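Putative cytosine/guanine deaminase (Unidentified, PDB 2PAJ) catalyses the zinc-dependent hydrolytic deamination of pterins such as isoxanthopterin, releasing ammonium, as a member of the ATZ/TRZ family of amidohydrolases. Local coordinates at residues Y69-V73 with I387-T391; I414-D420 with P441-F447. All blocks are in the same frame, centred on the assembly; numbering follows the deposited sequence.

After the N-terminal strands, the chain enters strand 67-73, which leads toward the zinc ligands His76 and His78. Contact 1 closes a loop of 313 intervening residues, which include most of the barrel strands and helices, when helix 383-398 returns to pack on 69-73. Contact 2 follows in series, neither nested nor crossing: it opens at 414-420, after that helix, and closes 20 residues later at 441-447. Strand 67-73 is thus tied to helix 383-398 by contact 1 and, through its antiparallel pairing with 414-418, to the strands of contact 2; Tyr69 O lies 2.9 Å from Ala415 N, a probable hydrogen bond. The centres of the contacts lie about 14 Å apart.

Contact 1: Y69-V73 with I387-T391; sequences YPAWV and IHWGT
Val73 N donates to Gly390 O across the contact, 2.9 Å with an N-H...O angle of 164°, and this nearly straight bond fixes the end of the strand against the helix. Beside this bond the edge of the Trp72 indole packs on the same carbonyl, CE3 lying 3.4 Å from Gly390 O, near the ring plane. CG of Trp72 stands anti to the carbonyl carbon (chi1 -56°), and chi2 then turns the six-membered ring to the helix; Gly390, having no side chain, lets CZ3 come close to the helix backbone.

Thr391 carries the apolar part. Its methyl CG2 meets Pro70 CG at 3.3 Å, the two side chains crossing at about a right angle, and also reaches Trp72 CZ3. The hydroxyl is turned back on the helix instead: at chi1 60° OG1 stands between the backbone N and the carbonyl carbon and donates to Ile387 O at 2.6 Å. One turn earlier, Ile387 extends CD1 to CE2 and CZ of Tyr69, 3.6 Å from CE2, meeting the ring obliquely.

Farther out, Tyr69 OH is hydrogen-bonded to Ala431 O, and helix 346-359 packs on Trp72 through Met346, Ile347 and Val350. A water lies 2.7 Å from Val73 O and the same distance from Trp389 O, bridging strand and helix beside the direct bond.

This packing lies in the amidohydrolase barrel, on the strand that leads to the zinc-binding histidines; the side chain of Val73 is about 10 Å from that of His76. In chemical terms, a buried interface with one direct backbone bond and one bridging water relies otherwise on apolar packing, while the threonine hydroxyl is satisfied within its own helix.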
loop_
_atom_site.group_PDB
_atom_site.type_symbol
_atom_site.label_atom_id
_atom_site.label_comp_id
_atom_site.label_asym_id
_atom_site.label_seq_id
_atom_site.Cartn_x
_atom_site.Cartn_y
_atom_site.Cartn_z
ATOM N N TYR A 69 -2.938 -16.793 -0.029
ATOM C CA TYR A 69 -2.939 -15.655 -0.947
ATOM C C TYR A 69 -1.570 -14.998 -0.782
ATOM O O TYR A 69 -0.871 -15.238 0.208
ATOM C CB TYR A 69 -3.956 -14.603 -0.475
ATOM C CG TYR A 69 -5.393 -14.644 -0.982
ATOM C CD1 TYR A 69 -6.102 -15.846 -1.090
ATOM C CD2 TYR A 69 -6.068 -13.448 -1.277
ATOM C CE1 TYR A 69 -7.440 -15.858 -1.474
ATOM C CE2 TYR A 69 -7.400 -13.447 -1.658
ATOM C CZ TYR A 69 -8.083 -14.653 -1.753
ATOM O OH TYR A 69 -9.412 -14.649 -2.099
ATOM N N PRO A 70 -1.145 -14.191 -1.760
ATOM C CA PRO A 70 0.153 -13.557 -1.534
ATOM C C PRO A 70 -0.244 -12.348 -0.672
ATOM O O PRO A 70 -1.353 -11.833 -0.821
ATOM C CB PRO A 70 0.608 -13.185 -2.943
ATOM C CG PRO A 70 -0.644 -13.007 -3.679
ATOM C CD PRO A 70 -1.507 -14.138 -3.182
ATOM N N ALA A 71 0.602 -11.925 0.263
ATOM C CA ALA A 71 0.267 -10.782 1.117
ATOM C C ALA A 71 -0.083 -9.552 0.262
ATOM O O ALA A 71 0.427 -9.393 -0.843
ATOM C CB ALA A 71 1.430 -10.478 2.058
ATOM N N TRP A 72 -0.957 -8.683 0.759
ATOM C CA TRP A 72 -1.347 -7.510 -0.014
ATOM C C TRP A 72 -0.249 -6.458 -0.120
ATOM O O TRP A 72 0.639 -6.357 0.722
ATOM C CB TRP A 72 -2.578 -6.822 0.593
ATOM C CG TRP A 72 -3.785 -7.679 0.754
ATOM C CD1 TRP A 72 -4.325 -8.130 1.927
ATOM C CD2 TRP A 72 -4.565 -8.251 -0.296
ATOM N NE1 TRP A 72 -5.385 -8.958 1.669
ATOM C CE2 TRP A 72 -5.558 -9.052 0.310
ATOM C CE3 TRP A 72 -4.521 -8.174 -1.697
ATOM C CZ2 TRP A 72 -6.505 -9.772 -0.433
ATOM C CZ3 TRP A 72 -5.453 -8.883 -2.435
ATOM C CH2 TRP A 72 -6.435 -9.677 -1.799
ATOM N N VAL A 73 -0.341 -5.668 -1.178
ATOM C CA VAL A 73 0.579 -4.579 -1.441
ATOM C C VAL A 73 -0.282 -3.321 -1.575
ATOM O O VAL A 73 -1.028 -3.162 -2.540
ATOM C CB VAL A 73 1.360 -4.807 -2.752
ATOM C CG1 VAL A 73 2.381 -3.701 -2.950
ATOM C CG2 VAL A 73 2.039 -6.152 -2.717
ATOM N N ILE A 387 -7.170 -9.970 -7.321
ATOM C CA ILE A 387 -6.091 -10.407 -6.450
ATOM C C ILE A 387 -4.773 -9.978 -7.072
ATOM O O ILE A 387 -3.804 -9.709 -6.374
ATOM C CB ILE A 387 -6.100 -11.946 -6.253
ATOM C CG1 ILE A 387 -7.312 -12.364 -5.418
ATOM C CG2 ILE A 387 -4.829 -12.391 -5.554
ATOM C CD1 ILE A 387 -7.455 -13.869 -5.261
ATOM N N HIS A 388 -4.746 -9.906 -8.392
ATOM C CA HIS A 388 -3.543 -9.498 -9.095
ATOM C C HIS A 388 -3.263 -8.041 -8.789
ATOM O O HIS A 388 -2.147 -7.677 -8.429
ATOM C CB HIS A 388 -3.713 -9.663 -10.603
ATOM C CG HIS A 388 -2.454 -9.428 -11.363
ATOM N ND1 HIS A 388 -2.368 -8.530 -12.403
ATOM C CD2 HIS A 388 -1.218 -9.951 -11.210
ATOM C CE1 HIS A 388 -1.129 -8.506 -12.858
ATOM N NE2 HIS A 388 -0.412 -9.360 -12.150
ATOM N N TRP A 389 -4.290 -7.212 -8.945
ATOM C CA TRP A 389 -4.178 -5.782 -8.691
ATOM C C TRP A 389 -3.693 -5.494 -7.279
ATOM O O TRP A 389 -2.856 -4.620 -7.075
ATOM C CB TRP A 389 -5.530 -5.107 -8.902
ATOM C CG TRP A 389 -5.981 -5.101 -10.314
ATOM C CD1 TRP A 389 -5.209 -5.305 -11.422
ATOM C CD2 TRP A 389 -7.289 -4.768 -10.799
ATOM N NE1 TRP A 389 -5.944 -5.113 -12.568
ATOM C CE2 TRP A 389 -7.226 -4.777 -12.219
ATOM C CE3 TRP A 389 -8.508 -4.451 -10.175
ATOM C CZ2 TRP A 389 -8.340 -4.483 -13.032
ATOM C CZ3 TRP A 389 -9.611 -4.158 -10.979
ATOM C CH2 TRP A 389 -9.516 -4.173 -12.396
ATOM N N GLY A 390 -4.209 -6.253 -6.316
ATOM C CA GLY A 390 -3.856 -6.053 -4.919
ATOM C C GLY A 390 -2.545 -6.644 -4.454
ATOM O O GLY A 390 -2.120 -6.403 -3.320
ATOM N N THR A 391 -1.900 -7.409 -5.328
ATOM C CA THR A 391 -0.632 -8.036 -4.984
ATOM C C THR A 391 0.471 -7.727 -5.995
ATOM O O THR A 391 1.078 -6.668 -5.934
ATOM C CB THR A 391 -0.788 -9.587 -4.823
ATOM O OG1 THR A 391 -1.244 -10.155 -6.052
ATOM C CG2 THR A 391 -1.807 -9.919 -3.732
HETATM O O HOH W 1 -1.558 -3.059 -5.221
#

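Contact 2: I414-D420 with P441-F447; sequences IAVYRLD and PSVMALF
Val416 meets both Met444 and Ala445, and its side chain can be followed outward. CB lies 3.8 Å from Ala445 CB; CG2 stays on the alanine side, whereas CG1, anti to the backbone N (chi1 177°), turns to Met444 and approaches its CG at 3.5 Å. The methionine chain, bent at chi2 and chi3, curls over CG1 so that SD and CE also come near, and CE goes on to NH2 of Arg418 at 3.6 Å. Met444 CB lies over one face of that guanidinium, offset toward its rim.

The backbone explains why two residues face one. Val416 O accepts from Ala445 N at 3.2 Å and, weakly, from Met444 N, while Val416 N donates to Ala445 O with an N-H...O angle of 164°. This is a classic beta bulge: the register slips by one between Val416 and Tyr417, where 442-448 turns a corner at Met444. The straight portions run antiparallel, the short axes of 414-418 and 445-447 being 4.7 Å apart at 176°. Beyond the bulge, Arg418 N donates to Ser442 O at 2.7 Å, a nearly straight bond.

On the opposite face of the sheet from Val416, the ring of Tyr417 lies beside Pro441 and Val443, pointing the same way as both: CD2 is 3.5 Å from Pro441 CG, and CE2 reaches Val443 CG1. Ser442 O sits at the ring edge, near its plane. Tyr417 also makes an edge-to-face pair with Tyr69 of strand 67-73, which pairs with the other edge of 414-418. On the other side of 442-448, Asp457 takes hydrogen bonds from Ser442 OG and Val443 N, and Arg452 donates to Met444 O at the corner.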
loop_
_atom_site.group_PDB
_atom_site.type_symbol
_atom_site.label_atom_id
_atom_site.label_comp_id
_atom_site.label_asym_id
_atom_site.label_seq_id
_atom_site.Cartn_x
_atom_site.Cartn_y
_atom_site.Cartn_z
ATOM N N ILE A 414 3.506 -14.097 2.406
ATOM C CA ILE A 414 2.313 -14.905 2.264
ATOM C C ILE A 414 1.289 -14.711 3.364
ATOM O O ILE A 414 1.629 -14.491 4.522
ATOM C CB ILE A 414 2.688 -16.408 2.222
ATOM C CG1 ILE A 414 3.770 -16.628 1.172
ATOM C CG2 ILE A 414 1.463 -17.262 1.889
ATOM C CD1 ILE A 414 4.341 -18.027 1.170
ATOM N N ALA A 415 0.023 -14.807 2.977
ATOM C CA ALA A 415 -1.081 -14.701 3.912
ATOM C C ALA A 415 -1.837 -16.034 3.921
ATOM O O ALA A 415 -2.212 -16.561 2.876
ATOM C CB ALA A 415 -2.000 -13.573 3.507
ATOM N N VAL A 416 -2.029 -16.586 5.110
ATOM C CA VAL A 416 -2.747 -17.834 5.272
ATOM C C VAL A 416 -3.984 -17.500 6.082
ATOM O O VAL A 416 -3.884 -17.173 7.266
ATOM C CB VAL A 416 -1.890 -18.858 6.018
ATOM C CG1 VAL A 416 -2.672 -20.144 6.249
ATOM C CG2 VAL A 416 -0.642 -19.128 5.213
ATOM N N TYR A 417 -5.149 -17.569 5.441
ATOM C CA TYR A 417 -6.412 -17.245 6.107
ATOM C C TYR A 417 -7.239 -18.440 6.584
ATOM O O TYR A 417 -7.407 -19.426 5.865
ATOM C CB TYR A 417 -7.299 -16.400 5.190
ATOM C CG TYR A 417 -6.661 -15.154 4.627
ATOM C CD1 TYR A 417 -6.225 -15.113 3.297
ATOM C CD2 TYR A 417 -6.527 -13.999 5.403
ATOM C CE1 TYR A 417 -5.679 -13.953 2.754
ATOM C CE2 TYR A 417 -5.981 -12.836 4.868
ATOM C CZ TYR A 417 -5.561 -12.819 3.544
ATOM O OH TYR A 417 -5.027 -11.672 3.002
ATOM N N ARG A 418 -7.747 -18.346 7.807
ATOM C CA ARG A 418 -8.604 -19.394 8.343
ATOM C C ARG A 418 -10.035 -18.860 8.205
ATOM O O ARG A 418 -10.351 -17.783 8.716
ATOM C CB ARG A 418 -8.266 -19.684 9.811
ATOM C CG ARG A 418 -9.112 -20.790 10.428
ATOM C CD ARG A 418 -8.394 -21.448 11.584
ATOM N NE ARG A 418 -7.348 -22.364 11.136
ATOM C CZ ARG A 418 -6.252 -22.623 11.841
ATOM N NH1 ARG A 418 -6.070 -22.025 13.015
ATOM N NH2 ARG A 418 -5.348 -23.479 11.393
ATOM N N LEU A 419 -10.885 -19.593 7.485
ATOM C CA LEU A 419 -12.269 -19.170 7.274
ATOM C C LEU A 419 -13.171 -19.793 8.325
ATOM O O LEU A 419 -14.137 -20.474 8.000
ATOM C CB LEU A 419 -12.744 -19.596 5.888
ATOM C CG LEU A 419 -11.843 -19.271 4.698
ATOM C CD1 LEU A 419 -12.474 -19.825 3.440
ATOM C CD2 LEU A 419 -11.641 -17.770 4.574
ATOM N N ASP A 420 -12.858 -19.544 9.587
ATOM C CA ASP A 420 -13.617 -20.095 10.699
ATOM C C ASP A 420 -14.863 -19.283 11.083
ATOM O O ASP A 420 -15.576 -19.635 12.026
ATOM C CB ASP A 420 -12.676 -20.225 11.890
ATOM C CG ASP A 420 -11.940 -18.934 12.178
ATOM O OD1 ASP A 420 -12.574 -17.977 12.680
ATOM O OD2 ASP A 420 -10.727 -18.870 11.885
ATOM N N PRO A 441 -11.220 -12.063 7.133
ATOM C CA PRO A 441 -10.782 -13.405 7.501
ATOM C C PRO A 441 -9.736 -13.405 8.607
ATOM O O PRO A 441 -9.069 -12.408 8.860
ATOM C CB PRO A 441 -10.274 -13.984 6.181
ATOM C CG PRO A 441 -9.827 -12.795 5.440
ATOM C CD PRO A 441 -10.883 -11.768 5.734
ATOM N N SER A 442 -9.634 -14.543 9.272
ATOM C CA SER A 442 -8.709 -14.738 10.369
ATOM C C SER A 442 -7.314 -15.063 9.828
ATOM O O SER A 442 -7.132 -16.072 9.152
ATOM C CB SER A 442 -9.244 -15.879 11.250
ATOM O OG SER A 442 -8.390 -16.194 12.331
ATOM N N VAL A 443 -6.336 -14.199 10.102
ATOM C CA VAL A 443 -4.966 -14.447 9.649
ATOM C C VAL A 443 -4.251 -15.388 10.617
ATOM O O VAL A 443 -3.692 -14.963 11.634
ATOM C CB VAL A 443 -4.131 -13.139 9.513
ATOM C CG1 VAL A 443 -4.426 -12.459 8.191
ATOM C CG2 VAL A 443 -4.449 -12.213 10.649
ATOM N N MET A 444 -4.282 -16.677 10.301
ATOM C CA MET A 444 -3.627 -17.650 11.152
ATOM C C MET A 444 -2.143 -17.439 10.916
ATOM O O MET A 444 -1.320 -17.701 11.787
ATOM C CB MET A 444 -4.064 -19.085 10.778
ATOM C CG MET A 444 -3.314 -19.723 9.615
ATOM S SD MET A 444 -1.939 -20.779 10.158
ATOM C CE MET A 444 -2.475 -22.377 9.503
ATOM N N ALA A 445 -1.805 -16.929 9.738
ATOM C CA ALA A 445 -0.404 -16.698 9.417
ATOM C C ALA A 445 -0.134 -15.654 8.335
ATOM O O ALA A 445 -0.720 -15.690 7.261
ATOM C CB ALA A 445 0.246 -18.013 9.017
ATOM N N LEU A 446 0.767 -14.725 8.641
ATOM C CA LEU A 446 1.188 -13.690 7.700
ATOM C C LEU A 446 2.711 -13.780 7.684
ATOM O O LEU A 446 3.342 -13.818 8.743
ATOM C CB LEU A 446 0.773 -12.292 8.174
ATOM C CG LEU A 446 0.634 -11.139 7.154
ATOM C CD1 LEU A 446 1.315 -9.900 7.694
ATOM C CD2 LEU A 446 1.208 -11.521 5.801
ATOM N N PHE A 447 3.289 -13.828 6.484
ATOM C CA PHE A 447 4.733 -13.901 6.310
ATOM C C PHE A 447 5.267 -12.717 5.541
ATOM O O PHE A 447 4.751 -12.373 4.482
ATOM C CB PHE A 447 5.131 -15.166 5.564
ATOM C CG PHE A 447 5.008 -16.402 6.382
ATOM C CD1 PHE A 447 3.902 -17.228 6.260
ATOM C CD2 PHE A 447 5.989 -16.720 7.303
ATOM C CE1 PHE A 447 3.772 -18.359 7.049
ATOM C CE2 PHE A 447 5.879 -17.840 8.101
ATOM C CZ PHE A 447 4.761 -18.671 7.976
#